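Glutathione S-transferase (Bombyx mori, PDB 5ZFG) probably acts as a glutathione transferase, joining glutathione to electrophilic compounds, and metabolises the insecticide diazinon in the silkworm. Local coordinates at residues 80-88 with 154-162; 133-144 with 175-186. All coordinates share one frame; numbering follows the deposited sequence.

Contact 1 of 2, residues 80-88 with 154-162; sequences PGSPLYPQD and NHLTIADFP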
loop_
_atom_site.group_PDB
_atom_site.type_symbol
_atom_site.label_atom_id
_atom_site.label_comp_id
_atom_site.label_asym_id
_atom_site.label_seq_id
_atom_site.Cartn_x
_atom_site.Cartn_y
_atom_site.Cartn_z
ATOM N N PRO B 80 -4.079 -9.618 18.129
ATOM C CA PRO B 80 -2.644 -9.328 17.928
ATOM C C PRO B 80 -1.759 -10.556 17.948
ATOM O O PRO B 80 -0.713 -10.561 17.291
ATOM C CB PRO B 80 -2.303 -8.374 19.084
ATOM C CG PRO B 80 -3.384 -8.581 20.088
ATOM C CD PRO B 80 -4.620 -8.899 19.294
ATOM N N GLY B 81 -2.147 -11.604 18.657
ATOM C CA GLY B 81 -1.354 -12.811 18.626
ATOM C C GLY B 81 -1.668 -13.777 17.508
ATOM O O GLY B 81 -1.101 -14.872 17.500
ATOM N N SER B 82 -2.553 -13.410 16.535
ATOM C CA SER B 82 -2.973 -14.386 15.532
ATOM C C SER B 82 -1.903 -14.576 14.457
ATOM O O SER B 82 -1.291 -13.602 14.002
ATOM C CB SER B 82 -4.279 -13.962 14.864
ATOM O OG SER B 82 -4.553 -14.788 13.739
ATOM N N PRO B 83 -1.696 -15.817 14.007
ATOM C CA PRO B 83 -0.792 -16.062 12.877
ATOM C C PRO B 83 -1.294 -15.486 11.566
ATOM O O PRO B 83 -0.529 -15.472 10.592
ATOM C CB PRO B 83 -0.720 -17.593 12.801
ATOM C CG PRO B 83 -1.261 -18.083 14.100
ATOM C CD PRO B 83 -2.270 -17.067 14.530
ATOM N N LEU B 84 -2.545 -15.028 11.505
ATOM C CA LEU B 84 -3.025 -14.354 10.301
ATOM C C LEU B 84 -2.250 -13.058 10.040
ATOM O O LEU B 84 -2.244 -12.571 8.906
ATOM C CB LEU B 84 -4.522 -14.060 10.422
ATOM C CG LEU B 84 -5.383 -13.867 9.176
ATOM C CD1 LEU B 84 -5.451 -15.116 8.312
ATOM C CD2 LEU B 84 -6.782 -13.458 9.567
ATOM N N TYR B 85 -1.597 -12.499 11.060
ATOM C CA TYR B 85 -0.715 -11.337 10.888
ATOM C C TYR B 85 0.424 -11.467 11.889
ATOM O O TYR B 85 0.380 -10.896 12.987
ATOM C CB TYR B 85 -1.477 -10.022 11.085
ATOM C CG TYR B 85 -0.773 -8.754 10.593
ATOM C CD1 TYR B 85 0.186 -8.796 9.584
ATOM C CD2 TYR B 85 -1.090 -7.518 11.151
ATOM C CE1 TYR B 85 0.827 -7.627 9.136
ATOM C CE2 TYR B 85 -0.486 -6.343 10.704
ATOM C CZ TYR B 85 0.481 -6.400 9.701
ATOM O OH TYR B 85 1.076 -5.216 9.295
ATOM N N PRO B 86 1.468 -12.214 11.538
ATOM C CA PRO B 86 2.537 -12.500 12.502
ATOM C C PRO B 86 3.189 -11.240 13.048
ATOM O O PRO B 86 3.293 -10.217 12.369
ATOM C CB PRO B 86 3.537 -13.324 11.684
ATOM C CG PRO B 86 2.751 -13.885 10.544
ATOM C CD PRO B 86 1.711 -12.851 10.231
ATOM N N GLN B 87 3.662 -11.339 14.287
ATOM C CA GLN B 87 4.323 -10.223 14.948
ATOM C C GLN B 87 5.827 -10.209 14.724
ATOM O O GLN B 87 6.449 -9.161 14.904
ATOM C CB GLN B 87 4.027 -10.248 16.452
ATOM C CG GLN B 87 2.548 -10.120 16.765
ATOM C CD GLN B 87 2.238 -10.316 18.237
ATOM O OE1 GLN B 87 1.926 -9.356 18.947
ATOM N NE2 GLN B 87 2.314 -11.563 18.701
ATOM N N ASP B 88 6.417 -11.335 14.335
ATOM C CA ASP B 88 7.843 -11.363 14.054
ATOM C C ASP B 88 8.144 -10.376 12.929
ATOM O O ASP B 88 7.504 -10.447 11.872
ATOM C CB ASP B 88 8.282 -12.758 13.639
ATOM C CG ASP B 88 9.695 -12.775 13.102
ATOM O OD1 ASP B 88 10.631 -12.530 13.907
ATOM O OD2 ASP B 88 9.871 -13.009 11.881
ATOM N N ASN B 154 3.726 -20.558 5.401
ATOM C CA ASN B 154 3.130 -21.875 5.234
ATOM C C ASN B 154 1.763 -21.978 5.879
ATOM O O ASN B 154 1.222 -23.087 5.978
ATOM C CB ASN B 154 4.060 -22.948 5.798
ATOM C CG ASN B 154 5.044 -23.437 4.771
ATOM O OD1 ASN B 154 4.714 -23.549 3.580
ATOM N ND2 ASN B 154 6.263 -23.727 5.211
ATOM N N HIS B 155 1.210 -20.850 6.320
ATOM C CA HIS B 155 -0.150 -20.757 6.819
ATOM C C HIS B 155 -0.804 -19.518 6.221
ATOM O O HIS B 155 -0.124 -18.611 5.727
ATOM C CB HIS B 155 -0.185 -20.686 8.350
ATOM C CG HIS B 155 0.508 -19.486 8.907
ATOM N ND1 HIS B 155 1.829 -19.502 9.298
ATOM C CD2 HIS B 155 0.065 -18.227 9.132
ATOM C CE1 HIS B 155 2.169 -18.305 9.742
ATOM N NE2 HIS B 155 1.116 -17.514 9.652
ATOM N N LEU B 156 -2.134 -19.494 6.288
ATOM C CA LEU B 156 -2.914 -18.365 5.783
ATOM C C LEU B 156 -2.592 -17.085 6.552
ATOM O O LEU B 156 -2.447 -17.100 7.780
ATOM C CB LEU B 156 -4.411 -18.676 5.895
ATOM C CG LEU B 156 -5.390 -17.738 5.169
ATOM C CD1 LEU B 156 -5.372 -17.979 3.673
ATOM C CD2 LEU B 156 -6.808 -17.840 5.722
ATOM N N THR B 157 -2.449 -15.969 5.817
ATOM C CA THR B 157 -2.286 -14.651 6.429
ATOM C C THR B 157 -3.183 -13.649 5.706
ATOM O O THR B 157 -3.763 -13.947 4.660
ATOM C CB THR B 157 -0.833 -14.150 6.388
ATOM O OG1 THR B 157 -0.432 -13.947 5.030
ATOM C CG2 THR B 157 0.138 -15.135 7.060
ATOM N N ILE B 158 -3.284 -12.431 6.257
ATOM C CA ILE B 158 -4.083 -11.407 5.578
ATOM C C ILE B 158 -3.524 -11.084 4.196
ATOM O O ILE B 158 -4.237 -10.518 3.371
ATOM C CB ILE B 158 -4.226 -10.100 6.404
ATOM C CG1 ILE B 158 -2.870 -9.471 6.766
ATOM C CG2 ILE B 158 -5.131 -10.301 7.648
ATOM C CD1 ILE B 158 -3.016 -8.091 7.449
ATOM N N ALA B 159 -2.255 -11.411 3.923
ATOM C CA ALA B 159 -1.716 -11.180 2.585
ATOM C C ALA B 159 -2.426 -12.033 1.540
ATOM O O ALA B 159 -2.474 -11.660 0.361
ATOM C CB ALA B 159 -0.212 -11.468 2.572
ATOM N N ASP B 160 -3.004 -13.165 1.951
ATOM C CA ASP B 160 -3.628 -14.056 0.979
ATOM C C ASP B 160 -4.913 -13.473 0.394
ATOM O O ASP B 160 -5.158 -13.619 -0.805
ATOM C CB ASP B 160 -3.912 -15.406 1.624
ATOM C CG ASP B 160 -2.661 -16.198 1.821
ATOM O OD1 ASP B 160 -2.113 -16.657 0.791
ATOM O OD2 ASP B 160 -2.198 -16.308 2.980
ATOM N N PHE B 161 -5.744 -12.832 1.219
ATOM C CA PHE B 161 -7.075 -12.435 0.757
ATOM C C PHE B 161 -7.034 -11.483 -0.425
ATOM O O PHE B 161 -7.734 -11.747 -1.417
ATOM C CB PHE B 161 -7.913 -11.842 1.901
ATOM C CG PHE B 161 -8.060 -12.750 3.081
ATOM C CD1 PHE B 161 -8.494 -14.064 2.921
ATOM C CD2 PHE B 161 -7.746 -12.292 4.357
ATOM C CE1 PHE B 161 -8.598 -14.912 4.026
ATOM C CE2 PHE B 161 -7.864 -13.123 5.468
ATOM C CZ PHE B 161 -8.289 -14.440 5.296
ATOM N N PRO B 162 -6.260 -10.384 -0.416
ATOM C CA PRO B 162 -6.266 -9.519 -1.603
ATOM C C PRO B 162 -5.767 -10.242 -2.838
ATOM O O PRO B 162 -6.335 -10.048 -3.924
ATOM C CB PRO B 162 -5.359 -8.339 -1.184
ATOM C CG PRO B 162 -5.443 -8.339 0.339
ATOM C CD PRO B 162 -5.464 -9.797 0.674
#
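Leu-84 is the bump that fills the hollow offered by residues 154-162. Its CG lies anti to the backbone N (chi1 -157°), and this swings the branched end back to the other segment although the CB leaves in the opposite direction. CD1 lands between two apolar side chains, 4.0 Å from Leu-156 CD2 and 4.2 Å from Phe-161 CZ, and it also rests on the backbone at Leu-156 and Thr-157. CG and CD2 press on Ile-158 CG2, the two side chains crossing at about a right angle. Leucine suits the place because its forked tip fills a pocket with several walls.

The second bump comes from the other side. Ile-158 carries CG1 between its backbone N and carbonyl carbon (chi1 57°), and the extended arm beyond it lays CD1 over one face of the Tyr-85 ring, 4.0 Å from the ring centroid, a CH-pi contact. The hydroxyl of that tyrosine reaches on to Asn-96 of helix 89-114, and Phe-161 leans on helix 12-23.

Between the two bumps the backbones meet. Ile-158 N donates to Leu-84 O over 2.8 Å. At the outer end the edge of the His-155 ring faces Pro-83, where NE2 gives a weak, bent bond to Pro-83 O, and Pro-86 slides past the imidazole.

Each segment also braces itself. Ser-82 OG accepts from Leu-84 N in an ST turn, while Thr-157 and Asp-160 form a capping box, the N-capping box known from GST C-terminal domains, in which Thr-157 N meets Asp-160 OD2 at 2.9 Å. The chemistry implies a largely apolar interlock in which one strong backbone bond satisfies a buried carbonyl, and hydrogen-bonded turns on both sides, the ST turn and the capping box, shape the partners.

Contact 2 of 2, residues 133-144 with 175-186; sequences HISLDVLETYLT and FDFSKYTKIHKW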
loop_
_atom_site.group_PDB
_atom_site.type_symbol
_atom_site.label_atom_id
_atom_site.label_comp_id
_atom_site.label_asym_id
_atom_site.label_seq_id
_atom_site.Cartn_x
_atom_site.Cartn_y
_atom_site.Cartn_z
ATOM N N HIS B 133 0.219 -11.322 -17.493
ATOM C CA HIS B 133 1.159 -12.434 -17.384
ATOM C C HIS B 133 2.397 -12.050 -16.578
ATOM O O HIS B 133 2.956 -12.893 -15.872
ATOM C CB HIS B 133 1.530 -12.945 -18.784
ATOM C CG HIS B 133 0.484 -13.839 -19.377
ATOM N ND1 HIS B 133 0.259 -15.119 -18.920
ATOM C CD2 HIS B 133 -0.432 -13.620 -20.353
ATOM C CE1 HIS B 133 -0.733 -15.663 -19.606
ATOM N NE2 HIS B 133 -1.170 -14.774 -20.481
ATOM N N ILE B 134 2.835 -10.792 -16.651
ATOM C CA ILE B 134 3.976 -10.378 -15.838
ATOM C C ILE B 134 3.629 -10.423 -14.349
ATOM O O ILE B 134 4.440 -10.871 -13.523
ATOM C CB ILE B 134 4.466 -8.986 -16.283
ATOM C CG1 ILE B 134 5.159 -9.096 -17.646
ATOM C CG2 ILE B 134 5.432 -8.408 -15.265
ATOM C CD1 ILE B 134 5.105 -7.839 -18.470
ATOM N N SER B 135 2.408 -10.007 -13.984
ATOM C CA SER B 135 1.992 -10.045 -12.581
ATOM C C SER B 135 1.907 -11.474 -12.070
ATOM O O SER B 135 2.353 -11.775 -10.954
ATOM C CB SER B 135 0.643 -9.351 -12.406
ATOM O OG SER B 135 0.727 -7.981 -12.732
ATOM N N LEU B 136 1.295 -12.366 -12.863
ATOM C CA LEU B 136 1.274 -13.774 -12.504
ATOM C C LEU B 136 2.688 -14.318 -12.380
ATOM O O LEU B 136 2.998 -15.051 -11.433
ATOM C CB LEU B 136 0.473 -14.561 -13.548
ATOM C CG LEU B 136 -1.014 -14.216 -13.562
ATOM C CD1 LEU B 136 -1.687 -14.686 -14.835
ATOM C CD2 LEU B 136 -1.699 -14.813 -12.333
ATOM N N ASP B 137 3.571 -13.942 -13.318
ATOM C CA ASP B 137 4.940 -14.442 -13.275
ATOM C C ASP B 137 5.651 -13.997 -12.000
ATOM O O ASP B 137 6.383 -14.782 -11.380
ATOM C CB ASP B 137 5.703 -13.984 -14.517
ATOM C CG ASP B 137 6.987 -14.756 -14.724
ATOM O OD1 ASP B 137 6.917 -15.977 -14.978
ATOM O OD2 ASP B 137 8.064 -14.140 -14.613
ATOM N N VAL B 138 5.420 -12.752 -11.578
ATOM C CA VAL B 138 6.057 -12.239 -10.368
ATOM C C VAL B 138 5.526 -12.964 -9.132
ATOM O O VAL B 138 6.301 -13.384 -8.265
ATOM C CB VAL B 138 5.880 -10.710 -10.262
ATOM C CG1 VAL B 138 6.313 -10.212 -8.872
ATOM C CG2 VAL B 138 6.662 -9.991 -11.358
ATOM N N LEU B 139 4.204 -13.155 -9.034
ATOM C CA LEU B 139 3.678 -13.894 -7.882
ATOM C C LEU B 139 4.146 -15.344 -7.894
ATOM O O LEU B 139 4.493 -15.904 -6.845
ATOM C CB LEU B 139 2.145 -13.827 -7.842
ATOM C CG LEU B 139 1.496 -14.539 -6.642
ATOM C CD1 LEU B 139 2.033 -14.040 -5.296
ATOM C CD2 LEU B 139 -0.042 -14.449 -6.677
ATOM N N GLU B 140 4.164 -15.970 -9.077
ATOM C CA GLU B 140 4.716 -17.314 -9.195
ATOM C C GLU B 140 6.165 -17.339 -8.734
ATOM O O GLU B 140 6.589 -18.269 -8.033
ATOM C CB GLU B 140 4.594 -17.800 -10.644
ATOM C CG GLU B 140 5.125 -19.223 -10.895
ATOM C CD GLU B 140 4.120 -20.302 -10.540
ATOM O OE1 GLU B 140 2.954 -19.960 -10.248
ATOM O OE2 GLU B 140 4.488 -21.497 -10.555
ATOM N N THR B 141 6.931 -16.309 -9.096
ATOM C CA THR B 141 8.321 -16.233 -8.662
ATOM C C THR B 141 8.408 -16.140 -7.149
ATOM O O THR B 141 9.231 -16.823 -6.521
ATOM C CB THR B 141 9.018 -15.041 -9.321
ATOM O OG1 THR B 141 9.096 -15.248 -10.732
ATOM C CG2 THR B 141 10.418 -14.871 -8.773
ATOM N N TYR B 142 7.554 -15.309 -6.538
ATOM C CA TYR B 142 7.584 -15.165 -5.087
ATOM C C TYR B 142 7.252 -16.487 -4.399
ATOM O O TYR B 142 7.929 -16.884 -3.443
ATOM C CB TYR B 142 6.627 -14.053 -4.644
ATOM C CG TYR B 142 7.227 -12.646 -4.688
ATOM C CD1 TYR B 142 8.442 -12.357 -4.054
ATOM C CD2 TYR B 142 6.584 -11.615 -5.370
ATOM C CE1 TYR B 142 8.993 -11.061 -4.100
ATOM C CE2 TYR B 142 7.130 -10.332 -5.435
ATOM C CZ TYR B 142 8.322 -10.056 -4.779
ATOM O OH TYR B 142 8.870 -8.778 -4.834
ATOM N N LEU B 143 6.231 -17.202 -4.897
ATOM C CA LEU B 143 5.873 -18.493 -4.306
ATOM C C LEU B 143 6.993 -19.513 -4.475
ATOM O O LEU B 143 7.224 -20.344 -3.587
ATOM C CB LEU B 143 4.580 -19.029 -4.927
ATOM C CG LEU B 143 3.291 -18.268 -4.595
ATOM C CD1 LEU B 143 2.160 -18.770 -5.493
ATOM C CD2 LEU B 143 2.938 -18.391 -3.108
ATOM N N THR B 144 7.702 -19.463 -5.607
ATOM C CA THR B 144 8.833 -20.367 -5.820
ATOM C C THR B 144 9.950 -20.095 -4.821
ATOM O O THR B 144 10.539 -21.027 -4.259
ATOM C CB THR B 144 9.363 -20.229 -7.251
ATOM O OG1 THR B 144 8.313 -20.483 -8.190
ATOM C CG2 THR B 144 10.510 -21.213 -7.495
ATOM N N PHE B 175 -10.138 -16.845 -17.651
ATOM C CA PHE B 175 -8.726 -16.697 -17.983
ATOM C C PHE B 175 -7.968 -17.917 -17.478
ATOM O O PHE B 175 -7.982 -18.204 -16.277
ATOM C CB PHE B 175 -8.191 -15.417 -17.339
ATOM C CG PHE B 175 -6.828 -14.990 -17.829
ATOM C CD1 PHE B 175 -5.687 -15.690 -17.456
ATOM C CD2 PHE B 175 -6.693 -13.859 -18.625
ATOM C CE1 PHE B 175 -4.432 -15.292 -17.890
ATOM C CE2 PHE B 175 -5.446 -13.451 -19.068
ATOM C CZ PHE B 175 -4.312 -14.172 -18.701
ATOM N N ASP B 176 -7.309 -18.636 -18.382
ATOM C CA ASP B 176 -6.532 -19.805 -17.984
ATOM C C ASP B 176 -5.182 -19.358 -17.434
ATOM O O ASP B 176 -4.375 -18.763 -18.161
ATOM C CB ASP B 176 -6.348 -20.754 -19.170
ATOM C CG ASP B 176 -5.375 -21.892 -18.877
ATOM O OD1 ASP B 176 -5.256 -22.342 -17.712
ATOM O OD2 ASP B 176 -4.716 -22.341 -19.836
ATOM N N PHE B 177 -4.933 -19.643 -16.157
ATOM C CA PHE B 177 -3.644 -19.352 -15.545
ATOM C C PHE B 177 -3.016 -20.620 -14.974
ATOM O O PHE B 177 -2.170 -20.556 -14.082
ATOM C CB PHE B 177 -3.749 -18.243 -14.483
ATOM C CG PHE B 177 -4.811 -18.461 -13.411
ATOM C CD1 PHE B 177 -4.466 -19.003 -12.177
ATOM C CD2 PHE B 177 -6.127 -18.048 -13.610
ATOM C CE1 PHE B 177 -5.430 -19.180 -11.171
ATOM C CE2 PHE B 177 -7.095 -18.216 -12.613
ATOM C CZ PHE B 177 -6.751 -18.778 -11.396
ATOM N N SER B 178 -3.404 -21.784 -15.512
ATOM C CA SER B 178 -2.924 -23.054 -14.966
ATOM C C SER B 178 -1.438 -23.275 -15.218
ATOM O O SER B 178 -0.805 -24.042 -14.483
ATOM C CB SER B 178 -3.730 -24.227 -15.543
ATOM O OG SER B 178 -3.656 -24.246 -16.955
ATOM N N LYS B 179 -0.866 -22.615 -16.229
ATOM C CA LYS B 179 0.567 -22.731 -16.453
ATOM C C LYS B 179 1.374 -22.158 -15.293
ATOM O O LYS B 179 2.551 -22.508 -15.140
ATOM C CB LYS B 179 0.956 -22.051 -17.768
ATOM C CG LYS B 179 0.976 -20.529 -17.743
ATOM C CD LYS B 179 1.915 -19.975 -18.816
ATOM C CE LYS B 179 1.402 -18.667 -19.408
ATOM N NZ LYS B 179 2.071 -18.332 -20.709
ATOM N N TYR B 180 0.764 -21.308 -14.460
ATOM C CA TYR B 180 1.391 -20.810 -13.235
ATOM C C TYR B 180 1.118 -21.824 -12.130
ATOM O O TYR B 180 0.188 -21.687 -11.336
ATOM C CB TYR B 180 0.880 -19.409 -12.910
ATOM C CG TYR B 180 1.223 -18.455 -14.021
ATOM C CD1 TYR B 180 2.495 -17.884 -14.101
ATOM C CD2 TYR B 180 0.305 -18.162 -15.024
ATOM C CE1 TYR B 180 2.831 -17.030 -15.129
ATOM C CE2 TYR B 180 0.636 -17.308 -16.071
ATOM C CZ TYR B 180 1.906 -16.750 -16.114
ATOM O OH TYR B 180 2.267 -15.892 -17.127
ATOM N N THR B 181 1.983 -22.840 -12.074
ATOM C CA THR B 181 1.731 -24.053 -11.299
ATOM C C THR B 181 1.430 -23.749 -9.838
ATOM O O THR B 181 0.451 -24.249 -9.271
ATOM C CB THR B 181 2.954 -24.968 -11.396
ATOM O OG1 THR B 181 3.183 -25.307 -12.766
ATOM C CG2 THR B 181 2.737 -26.218 -10.593
ATOM N N LYS B 182 2.284 -22.952 -9.203
ATOM C CA LYS B 182 2.138 -22.717 -7.775
ATOM C C LYS B 182 0.948 -21.811 -7.479
ATOM O O LYS B 182 0.232 -22.032 -6.496
ATOM C CB LYS B 182 3.438 -22.147 -7.212
ATOM C CG LYS B 182 4.649 -23.039 -7.519
ATOM C CD LYS B 182 5.922 -22.507 -6.883
ATOM C CE LYS B 182 7.048 -23.532 -6.954
ATOM N NZ LYS B 182 6.692 -24.816 -6.278
ATOM N N ILE B 183 0.709 -20.796 -8.315
ATOM C CA ILE B 183 -0.497 -19.984 -8.144
ATOM C C ILE B 183 -1.738 -20.864 -8.232
ATOM O O ILE B 183 -2.604 -20.839 -7.352
ATOM C CB ILE B 183 -0.555 -18.852 -9.183
ATOM C CG1 ILE B 183 0.558 -17.825 -8.959
ATOM C CG2 ILE B 183 -1.907 -18.154 -9.116
ATOM C CD1 ILE B 183 0.549 -16.704 -10.004
ATOM N N HIS B 184 -1.837 -21.657 -9.304
ATOM C CA HIS B 184 -3.022 -22.487 -9.511
ATOM C C HIS B 184 -3.271 -23.402 -8.314
ATOM O O HIS B 184 -4.406 -23.526 -7.841
ATOM C CB HIS B 184 -2.866 -23.297 -10.804
ATOM C CG HIS B 184 -4.118 -23.995 -11.237
ATOM N ND1 HIS B 184 -4.436 -25.274 -10.830
ATOM C CD2 HIS B 184 -5.134 -23.589 -12.035
ATOM C CE1 HIS B 184 -5.594 -25.625 -11.361
ATOM N NE2 HIS B 184 -6.040 -24.621 -12.094
ATOM N N LYS B 185 -2.216 -24.029 -7.790
ATOM C CA LYS B 185 -2.363 -24.889 -6.619
ATOM C C LYS B 185 -2.783 -24.089 -5.390
ATOM O O LYS B 185 -3.708 -24.481 -4.672
ATOM C CB LYS B 185 -1.050 -25.634 -6.364
ATOM C CG LYS B 185 -1.061 -26.566 -5.171
ATOM C CD LYS B 185 -2.157 -27.613 -5.266
ATOM C CE LYS B 185 -1.929 -28.727 -4.242
ATOM N NZ LYS B 185 -0.621 -28.575 -3.531
ATOM N N TRP B 186 -2.107 -22.964 -5.130
ATOM C CA TRP B 186 -2.436 -22.125 -3.976
ATOM C C TRP B 186 -3.888 -21.659 -4.028
ATOM O O TRP B 186 -4.621 -21.744 -3.032
ATOM C CB TRP B 186 -1.470 -20.935 -3.940
ATOM C CG TRP B 186 -1.962 -19.684 -3.250
ATOM C CD1 TRP B 186 -1.957 -19.431 -1.914
ATOM C CD2 TRP B 186 -2.474 -18.501 -3.881
ATOM N NE1 TRP B 186 -2.456 -18.173 -1.665
ATOM C CE2 TRP B 186 -2.778 -17.582 -2.857
ATOM C CE3 TRP B 186 -2.709 -18.135 -5.209
ATOM C CZ2 TRP B 186 -3.294 -16.317 -3.120
ATOM C CZ3 TRP B 186 -3.239 -16.885 -5.468
ATOM C CH2 TRP B 186 -3.527 -15.989 -4.424
HETATM O O HOH W 1 5.343 -22.548 -13.055
#
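Leu-136 CB sits over the centre of one face of the Tyr-180 ring, a CH-pi contact 3.6 Å from the centroid. At the ring's edge, in its plane, His-133 ND1 shares a 2.8 Å hydrogen bond with Tyr-180 OH, the two rings meeting rim to rim with planes at 33°. Phe-175 turns obliquely to the same imidazole, completing an aromatic cluster. A leucine in place of Tyr-180 would probably leave His-133 ND1 without this hydroxyl partner and open a gap beneath Leu-136.

Glu-140 suits the start of the next helix because its carboxylate can accept from backbone N-H groups of the first helical turn, which lack an earlier carbonyl partner. The glutamate chain starts out trans to the backbone N (chi1 -179°) and bends at chi2, bringing the carboxylate there. OE2 takes Lys-182 N at 3.0 Å on its syn lone pair, while OE1 takes Ile-183 N at 3.1 Å from the syn side, tilted out of the carboxylate plane. The negative charge probably also interacts favourably with the helix dipole.

Ile-183 is a knob among Leu-136, Leu-139, Glu-140 and Leu-143, its CD1 3.7 Å from Leu-136 CD2.

The axes of residues 133-144 and 181-186 cross at 81°, 8.8 Å apart at closest. Helix 89-114 lies against Leu-136 and Leu-139, helix 160-172 against Phe-175, Phe-177 and Trp-186, and the second subunit packs on Val-138, Thr-141 and Tyr-142.

The centres of the two contacts lie 21 Å apart, and their segments alternate along the chain: 80-88, 133-144, 154-162, then 175-186. Contact 1 ties the loop between helix 67-78, which follows the four-stranded sheet of the thioredoxin-like domain, and helix 89-114 to the start of helix 160-172. Contact 2 lies wholly within the helical C-terminal domain, where helix 126-146 meets helix 181-193. Helix 160-172 follows the one and precedes the other, and the two contacts touch directly where Trp-186 NE1 probably donates to Asp-160 OD1 at 2.9 Å, so the helix start of contact 1 is joined by a probable hydrogen bond to the helix packing of contact 2.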